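PDB 3VMV: pectate lyase from Bacillus, which probably cleaves the polygalacturonate backbone of pectin by eliminative lysis, as pectate lyases of polysaccharide lyase family 1 do. Local coordinates for residues M179-A190 / V208-V216. Residues are numbered along the deposited sequence; the frame is centred on the assembly and turned at random.
Sequences MLVGHTDNASLA and VPLIRYADV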
loop_
_atom_site.group_PDB
_atom_site.type_symbol
_atom_site.label_atom_id
_atom_site.label_comp_id
_atom_site.label_asym_id
_atom_site.label_seq_id
_atom_site.Cartn_x
_atom_site.Cartn_y
_atom_site.Cartn_z
ATOM N N MET A 179 1.256 6.478 -3.076
ATOM C CA MET A 179 1.707 5.721 -1.909
ATOM C C MET A 179 2.859 6.402 -1.228
ATOM O O MET A 179 3.837 6.813 -1.877
ATOM C CB MET A 179 2.218 4.352 -2.345
ATOM C CG MET A 179 1.155 3.483 -2.943
ATOM S SD MET A 179 1.734 1.809 -3.331
ATOM C CE MET A 179 3.116 2.117 -4.434
ATOM N N LEU A 180 2.784 6.519 0.098
ATOM C CA LEU A 180 3.881 7.078 0.891
ATOM C C LEU A 180 4.483 5.976 1.774
ATOM O O LEU A 180 3.739 5.095 2.288
ATOM C CB LEU A 180 3.282 8.188 1.786
ATOM C CG LEU A 180 3.921 9.370 2.462
ATOM C CD1 LEU A 180 4.535 10.288 1.409
ATOM C CD2 LEU A 180 2.858 10.101 3.288
ATOM N N VAL A 181 5.804 6.009 1.953
ATOM C CA VAL A 181 6.442 5.185 2.959
ATOM C C VAL A 181 7.315 6.128 3.736
ATOM O O VAL A 181 8.458 6.398 3.340
ATOM C CB VAL A 181 7.263 4.038 2.318
ATOM C CG1 VAL A 181 7.981 3.209 3.398
ATOM C CG2 VAL A 181 6.369 3.149 1.464
ATOM N N GLY A 182 6.817 6.610 4.871
ATOM C CA GLY A 182 7.472 7.656 5.649
ATOM C C GLY A 182 6.943 9.024 5.227
ATOM O O GLY A 182 7.108 9.412 4.082
ATOM N N HIS A 183 6.319 9.740 6.167
ATOM C CA HIS A 183 5.590 10.979 5.852
ATOM C C HIS A 183 6.402 12.250 6.099
ATOM O O HIS A 183 5.974 13.339 5.723
ATOM C CB HIS A 183 4.275 11.044 6.678
ATOM C CG HIS A 183 4.478 11.403 8.123
ATOM N ND1 HIS A 183 5.145 10.595 9.019
ATOM C CD2 HIS A 183 4.175 12.536 8.807
ATOM C CE1 HIS A 183 5.225 11.195 10.195
ATOM N NE2 HIS A 183 4.648 12.380 10.091
ATOM N N THR A 184 7.550 12.108 6.751
ATOM C CA THR A 184 8.382 13.251 7.109
ATOM C C THR A 184 9.842 12.820 7.190
ATOM O O THR A 184 10.136 11.636 7.341
ATOM C CB THR A 184 7.940 13.866 8.445
ATOM O OG1 THR A 184 8.497 15.186 8.552
ATOM C CG2 THR A 184 8.399 13.015 9.635
ATOM N N ASP A 185 10.757 13.783 7.065
ATOM C CA ASP A 185 12.188 13.472 7.147
ATOM C C ASP A 185 12.637 13.334 8.598
ATOM O O ASP A 185 13.446 14.139 9.097
ATOM C CB ASP A 185 12.994 14.562 6.457
ATOM C CG ASP A 185 12.695 14.653 4.954
ATOM O OD1 ASP A 185 12.346 13.618 4.315
ATOM O OD2 ASP A 185 12.834 15.774 4.421
ATOM N N ASN A 186 12.084 12.328 9.276
ATOM C CA ASN A 186 12.489 11.981 10.641
ATOM C C ASN A 186 12.777 10.481 10.658
ATOM O O ASN A 186 11.840 9.636 10.574
ATOM C CB ASN A 186 11.369 12.361 11.610
ATOM C CG ASN A 186 11.717 12.059 13.048
ATOM O OD1 ASN A 186 12.577 11.220 13.327
ATOM N ND2 ASN A 186 11.084 12.783 13.975
ATOM N N ALA A 187 14.064 10.147 10.674
ATOM C CA ALA A 187 14.455 8.747 10.610
ATOM C C ALA A 187 13.830 7.944 11.733
ATOM O O ALA A 187 13.532 6.776 11.547
ATOM C CB ALA A 187 15.961 8.628 10.691
ATOM N N SER A 188 13.641 8.553 12.901
ATOM C CA SER A 188 13.136 7.790 14.042
ATOM C C SER A 188 11.670 7.403 13.918
ATOM O O SER A 188 11.184 6.601 14.721
ATOM C CB SER A 188 13.365 8.571 15.346
ATOM O OG SER A 188 12.414 9.606 15.461
ATOM N N LEU A 189 10.977 7.964 12.928
ATOM C CA LEU A 189 9.565 7.639 12.709
ATOM C C LEU A 189 9.390 6.850 11.414
ATOM O O LEU A 189 8.265 6.541 11.040
ATOM C CB LEU A 189 8.743 8.911 12.549
ATOM C CG LEU A 189 8.650 9.710 13.851
ATOM C CD1 LEU A 189 7.809 10.926 13.533
ATOM C CD2 LEU A 189 8.007 8.830 14.921
ATOM N N ALA A 190 10.475 6.539 10.717
ATOM C CA ALA A 190 10.329 5.867 9.405
ATOM C C ALA A 190 9.815 4.437 9.522
ATOM O O ALA A 190 10.292 3.654 10.345
ATOM C CB ALA A 190 11.674 5.852 8.709
ATOM N N VAL A 208 5.063 6.402 -6.338
ATOM C CA VAL A 208 4.814 4.978 -6.629
ATOM C C VAL A 208 5.957 4.040 -6.239
ATOM O O VAL A 208 6.494 3.298 -7.090
ATOM C CB VAL A 208 4.380 4.756 -8.111
ATOM C CG1 VAL A 208 3.586 3.470 -8.246
ATOM C CG2 VAL A 208 3.511 5.927 -8.592
ATOM N N PRO A 209 6.341 4.030 -4.944
ATOM C CA PRO A 209 5.940 4.890 -3.821
ATOM C C PRO A 209 6.926 6.066 -3.654
ATOM O O PRO A 209 8.029 6.076 -4.246
ATOM C CB PRO A 209 6.078 3.957 -2.604
ATOM C CG PRO A 209 6.865 2.699 -3.119
ATOM C CD PRO A 209 7.310 3.019 -4.512
ATOM N N LEU A 210 6.548 7.020 -2.803
ATOM C CA LEU A 210 7.477 7.968 -2.197
ATOM C C LEU A 210 8.077 7.235 -0.996
ATOM O O LEU A 210 7.337 6.854 -0.086
ATOM C CB LEU A 210 6.744 9.245 -1.751
ATOM C CG LEU A 210 7.591 10.418 -1.270
ATOM C CD1 LEU A 210 6.667 11.622 -1.063
ATOM C CD2 LEU A 210 8.381 10.115 0.039
ATOM N N ILE A 211 9.386 6.949 -1.048
ATOM C CA ILE A 211 10.002 6.161 0.019
ATOM C C ILE A 211 11.021 7.005 0.741
ATOM O O ILE A 211 12.002 7.429 0.142
ATOM C CB ILE A 211 10.709 4.871 -0.522
ATOM C CG1 ILE A 211 9.772 4.053 -1.404
ATOM C CG2 ILE A 211 11.216 3.995 0.654
ATOM C CD1 ILE A 211 10.518 2.980 -2.191
ATOM N N ARG A 212 10.824 7.198 2.049
ATOM C CA ARG A 212 11.834 7.794 2.918
ATOM C C ARG A 212 12.432 6.731 3.826
ATOM O O ARG A 212 11.680 6.033 4.501
ATOM C CB ARG A 212 11.272 8.915 3.803
ATOM C CG ARG A 212 10.857 10.165 3.047
ATOM C CD ARG A 212 10.170 11.094 4.053
ATOM N NE ARG A 212 9.921 12.454 3.553
ATOM C CZ ARG A 212 8.735 12.854 3.080
ATOM N NH1 ARG A 212 7.704 12.009 2.996
ATOM N NH2 ARG A 212 8.599 14.112 2.679
ATOM N N TYR A 213 13.771 6.629 3.845
ATOM C CA TYR A 213 14.540 5.785 4.814
ATOM C C TYR A 213 14.421 4.278 4.682
ATOM O O TYR A 213 15.409 3.549 4.930
ATOM C CB TYR A 213 14.216 6.104 6.315
ATOM C CG TYR A 213 14.345 7.562 6.682
ATOM C CD1 TYR A 213 15.606 8.150 6.850
ATOM C CD2 TYR A 213 13.215 8.352 6.810
ATOM C CE1 TYR A 213 15.737 9.518 7.155
ATOM C CE2 TYR A 213 13.338 9.704 7.116
ATOM C CZ TYR A 213 14.598 10.267 7.285
ATOM O OH TYR A 213 14.725 11.600 7.568
ATOM N N ALA A 214 13.222 3.808 4.333
ATOM C CA ALA A 214 12.910 2.365 4.428
ATOM C C ALA A 214 13.640 1.475 3.417
ATOM O O ALA A 214 13.996 1.932 2.333
ATOM C CB ALA A 214 11.440 2.168 4.251
ATOM N N ASP A 215 13.851 0.215 3.824
ATOM C CA ASP A 215 14.184 -0.861 2.879
ATOM C C ASP A 215 12.889 -1.455 2.312
ATOM O O ASP A 215 11.945 -1.848 3.058
ATOM C CB ASP A 215 14.976 -1.949 3.598
ATOM C CG ASP A 215 16.394 -1.485 3.997
ATOM O OD1 ASP A 215 16.890 -0.522 3.402
ATOM O OD2 ASP A 215 16.973 -2.078 4.942
ATOM N N VAL A 216 12.862 -1.529 0.977
ATOM C CA VAL A 216 11.676 -1.906 0.220
ATOM C C VAL A 216 12.070 -2.824 -0.937
ATOM O O VAL A 216 13.100 -2.599 -1.575
ATOM C CB VAL A 216 11.009 -0.642 -0.330
ATOM C CG1 VAL A 216 9.842 -0.980 -1.208
ATOM C CG2 VAL A 216 10.597 0.272 0.821
HETATM O O HOH W 1 10.748 16.131 2.623
#
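R212 and Y213 reach from strand 210-212 and the turn after it into the loop 182-190, joining two successive coils of the parallel beta-helix. Before them in the chain, strands 179-181 and 210-212 run parallel, their axes 4.8 Å apart, with L210 N, V181 N and R212 N donating to M179 O, L210 O and V181 O. L180 and L210 lie side by side on one face of the sheet, CD1 against CD1; on the other face V181 CG1 meets A214 CB, and Y196 of strand 192-197 touches V181 and P209. At the backbone angles of G182 a CB would jam against the carbonyl O of V181 and crowd R212 CB.

The R212 chain runs extended from CG to NE along the loop and ends in a guanidinium gripped at its edge. R212 NH1 donates to G182 O (2.9 Å), which lies in the guanidinium plane, while R212 NE forms a salt bridge with D185 OD1 at 2.8 Å. That carboxylate is turned 59° from the guanidinium and is met from above its own plane; S271 OG also hydrogen-bonds to OD1. A water links NH2 to D185 OD2, and T184 N lies over one guanidinium face. R234 NH1 lies close to R212 NH2, which also makes a long, weak ion pair with a sulfate ion. A leucine in place of R212 would probably deprive D185 of its charged mate and G182 O of its side-chain donor, letting the loop shift.

Y213 has CG anti to its carbonyl carbon (chi1 -53°), which brings the ring against A187. T184 O lies at the ring edge, and A190 CB packs 3.5 Å from Y213 CD2. Over the ring face, A187 CA sits 3.6 Å from the Y213 centroid, a CH-pi contact only 10° off the normal.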